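SsDNA-binding protein essential for mitochondrial genome maintenance (Saccharomyces cerevisiae, PDB 6CQK) binds single-stranded DNA preferentially and cooperatively, takes part in mitochondrial DNA replication and stimulates the PIF1 helicase. Local coordinates at residues A[31-36]-A[42-47]; A[52-57]-A[92-97]. One frame throughout, in Å; residues are numbered along the deposited sequence.

Contact 1: A[31-36]-A[42-47]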
# COMPACT_ATOMS: atom_id res chain seq x y z
N SER A 31 9.95 -18.00 -1.25
CA SER A 31 8.60 -17.93 -0.71
C SER A 31 8.60 -17.23 0.67
O SER A 31 9.60 -17.29 1.38
CB SER A 31 8.00 -19.32 -0.62
OG SER A 31 8.89 -20.17 0.07
N ILE A 32 7.50 -16.49 0.93
CA ILE A 32 7.28 -15.80 2.17
C ILE A 32 6.12 -16.53 2.85
O ILE A 32 5.06 -16.68 2.24
CB ILE A 32 6.87 -14.30 1.91
CG1 ILE A 32 8.00 -13.56 1.22
CG2 ILE A 32 6.53 -13.56 3.21
CD1 ILE A 32 7.65 -12.16 0.82
N ALA A 33 6.31 -16.91 4.09
CA ALA A 33 5.23 -17.38 4.89
C ALA A 33 4.69 -16.21 5.66
O ALA A 33 5.45 -15.59 6.41
CB ALA A 33 5.72 -18.45 5.85
N SER A 34 3.41 -15.89 5.49
CA SER A 34 2.78 -14.76 6.16
C SER A 34 1.62 -15.34 6.87
O SER A 34 0.73 -15.94 6.27
CB SER A 34 2.30 -13.71 5.17
OG SER A 34 1.38 -12.80 5.71
N GLN A 35 1.64 -15.26 8.18
CA GLN A 35 0.57 -15.79 8.98
C GLN A 35 0.15 -14.77 9.95
O GLN A 35 0.70 -14.68 11.02
CB GLN A 35 1.02 -17.00 9.75
CG GLN A 35 -0.13 -17.59 10.49
CD GLN A 35 0.25 -18.74 11.33
OE1 GLN A 35 1.39 -18.91 11.64
NE2 GLN A 35 -0.71 -19.54 11.68
N PRO A 36 -0.88 -14.03 9.61
CA PRO A 36 -1.46 -12.94 10.37
C PRO A 36 -2.16 -13.33 11.63
O PRO A 36 -2.38 -12.47 12.45
CB PRO A 36 -2.48 -12.37 9.41
CG PRO A 36 -2.12 -12.87 8.09
CD PRO A 36 -1.57 -14.21 8.34
N THR A 42 -1.48 -19.99 7.23
CA THR A 42 -0.26 -19.37 6.88
C THR A 42 -0.28 -19.36 5.39
O THR A 42 -0.43 -20.36 4.74
CB THR A 42 1.00 -20.01 7.49
OG1 THR A 42 2.08 -19.81 6.60
CG2 THR A 42 0.86 -21.51 7.68
N ASN A 43 -0.24 -18.14 4.88
CA ASN A 43 -0.27 -17.88 3.48
C ASN A 43 1.16 -17.95 2.95
O ASN A 43 2.00 -17.16 3.37
CB ASN A 43 -0.89 -16.51 3.24
CG ASN A 43 -2.27 -16.41 3.82
OD1 ASN A 43 -3.17 -17.10 3.35
ND2 ASN A 43 -2.46 -15.58 4.81
N TRP A 44 1.39 -18.84 1.99
CA TRP A 44 2.67 -18.94 1.32
C TRP A 44 2.60 -18.21 -0.02
O TRP A 44 1.64 -18.41 -0.78
CB TRP A 44 3.00 -20.40 1.07
CG TRP A 44 3.29 -21.07 2.35
CD1 TRP A 44 2.42 -21.66 3.23
CD2 TRP A 44 4.59 -21.17 2.94
NE1 TRP A 44 3.11 -22.13 4.33
CE2 TRP A 44 4.45 -21.86 4.17
CE3 TRP A 44 5.87 -20.75 2.53
CZ2 TRP A 44 5.51 -22.10 4.98
CZ3 TRP A 44 6.95 -21.04 3.34
CH2 TRP A 44 6.78 -21.71 4.54
N TYR A 45 3.54 -17.32 -0.28
CA TYR A 45 3.49 -16.50 -1.51
C TYR A 45 4.83 -16.64 -2.16
O TYR A 45 5.85 -16.50 -1.46
CB TYR A 45 3.25 -15.03 -1.18
CG TYR A 45 1.88 -14.73 -0.63
CD1 TYR A 45 0.77 -14.83 -1.44
CD2 TYR A 45 1.70 -14.31 0.71
CE1 TYR A 45 -0.53 -14.55 -0.92
CE2 TYR A 45 0.42 -14.06 1.23
CZ TYR A 45 -0.69 -14.19 0.42
OH TYR A 45 -1.96 -13.89 0.83
N ASN A 46 4.83 -16.99 -3.44
CA ASN A 46 6.07 -17.17 -4.16
C ASN A 46 6.40 -15.92 -4.93
O ASN A 46 5.55 -15.39 -5.68
CB ASN A 46 5.93 -18.30 -5.13
CG ASN A 46 5.55 -19.58 -4.42
OD1 ASN A 46 6.29 -20.07 -3.54
ND2 ASN A 46 4.41 -20.15 -4.78
N ILE A 47 7.58 -15.42 -4.63
CA ILE A 47 8.06 -14.16 -5.10
C ILE A 47 9.08 -14.42 -6.19
O ILE A 47 9.88 -15.35 -6.08
CB ILE A 47 8.82 -13.41 -3.99
CG1 ILE A 47 7.96 -13.28 -2.75
CG2 ILE A 47 9.30 -12.05 -4.47
CD1 ILE A 47 6.58 -12.70 -2.99
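Ser34 O accepts the backbone N-H of Asn43 at 2.8 Å, and Ser34 N returns a bond to Asn43 O. This pair lies next to the connecting loop of a beta hairpin in the OB fold, between strands 26-34 and 43-49. Ile32 and Tyr45 form the next hydrogen-bonded pair. There Ile32 N donates to Tyr45 O at 2.9 Å, in the carbonyl plane and nearly straight at 164°. The two strand segments run antiparallel, at 156°.

One face of the hairpin carries Ser31, Ala33, Trp44 and Asn46. The indole folds back across the neighbouring strand, with CG anti to the carbonyl carbon (chi1 -70°). Ala33 CB then sits over one face of its six-membered ring, 3.7 Å from the centroid, a CH-pi contact. Ser31 OG lies at the edge of the same ring.

The other face carries Ile32, Ser34, Asn43 and Tyr45. Ser34 CB approaches the edge of the phenol ring, whose OH bonds Ser4 OG of the second subunit. Asn43 OD1 takes a hydrogen bond from Gln41 NE2 and another from Asn76 N of that subunit, so this face also meets it. Toward the interior, Ile32 CD1 packs against Ile47 CG1 at 3.8 Å.

Contact 2: A[52-57]-A[92-97]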
# COMPACT_ATOMS: atom_id res chain seq x y z
N GLU A 52 18.00 -6.71 -10.45
CA GLU A 52 19.27 -7.32 -10.09
C GLU A 52 19.84 -6.74 -8.80
O GLU A 52 20.39 -7.51 -7.98
CB GLU A 52 20.27 -7.20 -11.24
CG GLU A 52 21.33 -8.27 -11.21
CD GLU A 52 22.42 -7.91 -12.15
OE1 GLU A 52 22.37 -8.33 -13.31
OE2 GLU A 52 23.27 -7.16 -11.71
N PRO A 53 19.72 -5.42 -8.60
CA PRO A 53 20.20 -4.89 -7.31
C PRO A 53 19.52 -5.59 -6.12
O PRO A 53 20.20 -5.92 -5.14
CB PRO A 53 19.83 -3.41 -7.37
CG PRO A 53 19.71 -3.07 -8.81
CD PRO A 53 19.48 -4.34 -9.58
N GLN A 54 18.22 -5.85 -6.23
CA GLN A 54 17.50 -6.54 -5.18
C GLN A 54 17.89 -8.01 -5.11
O GLN A 54 18.01 -8.58 -4.03
CB GLN A 54 15.99 -6.39 -5.37
CG GLN A 54 15.53 -5.00 -5.05
CD GLN A 54 14.09 -4.74 -5.43
OE1 GLN A 54 13.25 -5.60 -5.28
NE2 GLN A 54 13.79 -3.53 -5.85
N ILE A 55 18.12 -8.63 -6.27
CA ILE A 55 18.59 -10.00 -6.30
C ILE A 55 19.86 -10.10 -5.45
O ILE A 55 20.02 -11.04 -4.66
CB ILE A 55 18.84 -10.49 -7.74
CG1 ILE A 55 17.53 -10.52 -8.52
CG2 ILE A 55 19.50 -11.86 -7.72
CD1 ILE A 55 17.61 -11.25 -9.83
N ASN A 56 20.78 -9.15 -5.64
CA ASN A 56 22.05 -9.16 -4.92
C ASN A 56 21.81 -8.90 -3.45
O ASN A 56 22.34 -9.61 -2.60
CB ASN A 56 23.06 -8.14 -5.46
CG ASN A 56 23.57 -8.49 -6.85
OD1 ASN A 56 23.67 -9.66 -7.22
ND2 ASN A 56 23.87 -7.46 -7.62
N PHE A 57 21.01 -7.86 -3.17
CA PHE A 57 20.63 -7.50 -1.77
C PHE A 57 20.13 -8.72 -1.00
O PHE A 57 20.51 -8.89 0.16
CB PHE A 57 19.60 -6.34 -1.73
CG PHE A 57 19.30 -5.82 -0.33
CD1 PHE A 57 18.43 -6.49 0.46
CD2 PHE A 57 19.91 -4.67 0.20
CE1 PHE A 57 18.13 -6.07 1.74
CE2 PHE A 57 19.62 -4.24 1.50
CZ PHE A 57 18.73 -4.97 2.28
N LEU A 92 4.04 -12.98 -8.67
CA LEU A 92 4.32 -11.86 -7.77
C LEU A 92 5.74 -11.48 -7.98
O LEU A 92 6.66 -12.22 -7.58
CB LEU A 92 4.17 -12.25 -6.35
CG LEU A 92 2.76 -12.41 -5.81
CD1 LEU A 92 2.87 -12.98 -4.41
CD2 LEU A 92 2.00 -11.11 -5.77
N VAL A 93 5.94 -10.37 -8.71
CA VAL A 93 7.27 -9.97 -9.11
C VAL A 93 7.68 -8.85 -8.25
O VAL A 93 6.96 -7.84 -8.16
CB VAL A 93 7.29 -9.56 -10.57
CG1 VAL A 93 8.64 -8.98 -10.91
CG2 VAL A 93 7.01 -10.78 -11.42
N GLN A 94 8.79 -9.04 -7.54
CA GLN A 94 9.21 -8.12 -6.48
C GLN A 94 9.55 -6.73 -7.01
O GLN A 94 10.21 -6.63 -8.00
CB GLN A 94 10.39 -8.72 -5.74
CG GLN A 94 10.90 -7.85 -4.61
CD GLN A 94 11.96 -8.52 -3.76
OE1 GLN A 94 11.83 -9.68 -3.38
NE2 GLN A 94 13.01 -7.79 -3.46
N LYS A 95 9.06 -5.67 -6.37
CA LYS A 95 9.39 -4.28 -6.69
C LYS A 95 10.21 -3.59 -5.62
O LYS A 95 10.96 -2.68 -5.88
CB LYS A 95 8.09 -3.53 -7.00
CG LYS A 95 7.45 -3.90 -8.33
CD LYS A 95 8.57 -4.15 -9.38
CE LYS A 95 8.16 -4.81 -10.70
NZ LYS A 95 9.25 -5.59 -11.37
N ASP A 96 10.17 -4.10 -4.41
CA ASP A 96 10.87 -3.48 -3.34
C ASP A 96 10.96 -4.39 -2.18
O ASP A 96 10.09 -5.23 -2.06
CB ASP A 96 10.13 -2.23 -2.96
CG ASP A 96 10.97 -1.11 -3.04
OD1 ASP A 96 11.92 -1.01 -2.23
OD2 ASP A 96 10.75 -0.42 -4.05
N ILE A 97 11.99 -4.27 -1.36
CA ILE A 97 12.05 -5.03 -0.16
C ILE A 97 12.60 -4.21 0.96
O ILE A 97 13.52 -3.45 0.76
CB ILE A 97 12.78 -6.38 -0.32
CG1 ILE A 97 12.85 -7.10 1.04
CG2 ILE A 97 14.14 -6.24 -0.91
CD1 ILE A 97 13.03 -8.59 0.91
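Gln54 spends both ends of its side-chain amide on strand 89-99. Its OE1 accepts a hydrogen bond from Gln94 NE2 at 2.9 Å, and its NE2 donates one to Lys95 O at 3.0 Å. In this OB fold, helix 52-59 follows strand 43-49 and lies beside strand 89-99 at a classic beta bulge, where Lys95 and Asp96 together pair with Glu71 of strand 67-77.

The close part of the contact is this amide pair. Gln54 CB sets out toward the strand, and the chain runs extended beyond CG. That reach spans the gap between the segment axes, which approach no closer than 9.4 Å. The two amide planes are nearly coplanar, 18° apart, although the side chains cross at a slant. The bond to Lys95 O is fairly straight at hydrogen (162°). Its donor nevertheless stands well above the carbonyl plane. Gln94 is fixed from the other end too, since its OE1 bonds Tyr30 OH. Ile97 is buried next to it, and Leu58 of the same helix packs on both.

The solvent side is looser. The Lys95 and Asp96 side chains leave the strand away from the helix, and Lys95 is exposed. Phe57 is exposed as well. Its CD1 comes no nearer to Ile97 CG2 than 4.5 Å, and Phe57 also packs on Val62.

Replacing Gln54 with an alanine would probably leave Gln94 NE2 and Lys95 O without these mates and open a gap between helix and strand. The bond from Gln94 NE2 to Gln54 OE1 is moderately bent, with an N-H...O angle of 149°.

How the contacts relate
Contacts 1 and 2 lie on opposite sides of the chain's centre, with their own centres about 16 Å apart. Both reach the same sheet, in which strands 43-49 and 89-99 are parallel neighbours. Contact 1 is complete in sequence before the first residue of contact 2, and helix 52-59 follows strand 43-49. The two also touch directly. Tyr45 CB packs on Leu92 CD1 at 3.8 Å, and Ile47 CG2 meets Gln94 OE1 at 3.6 Å. Their surroundings differ. The hairpin of contact 1 meets the second subunit, whereas 52-57 and 92-97 meet no other subunit.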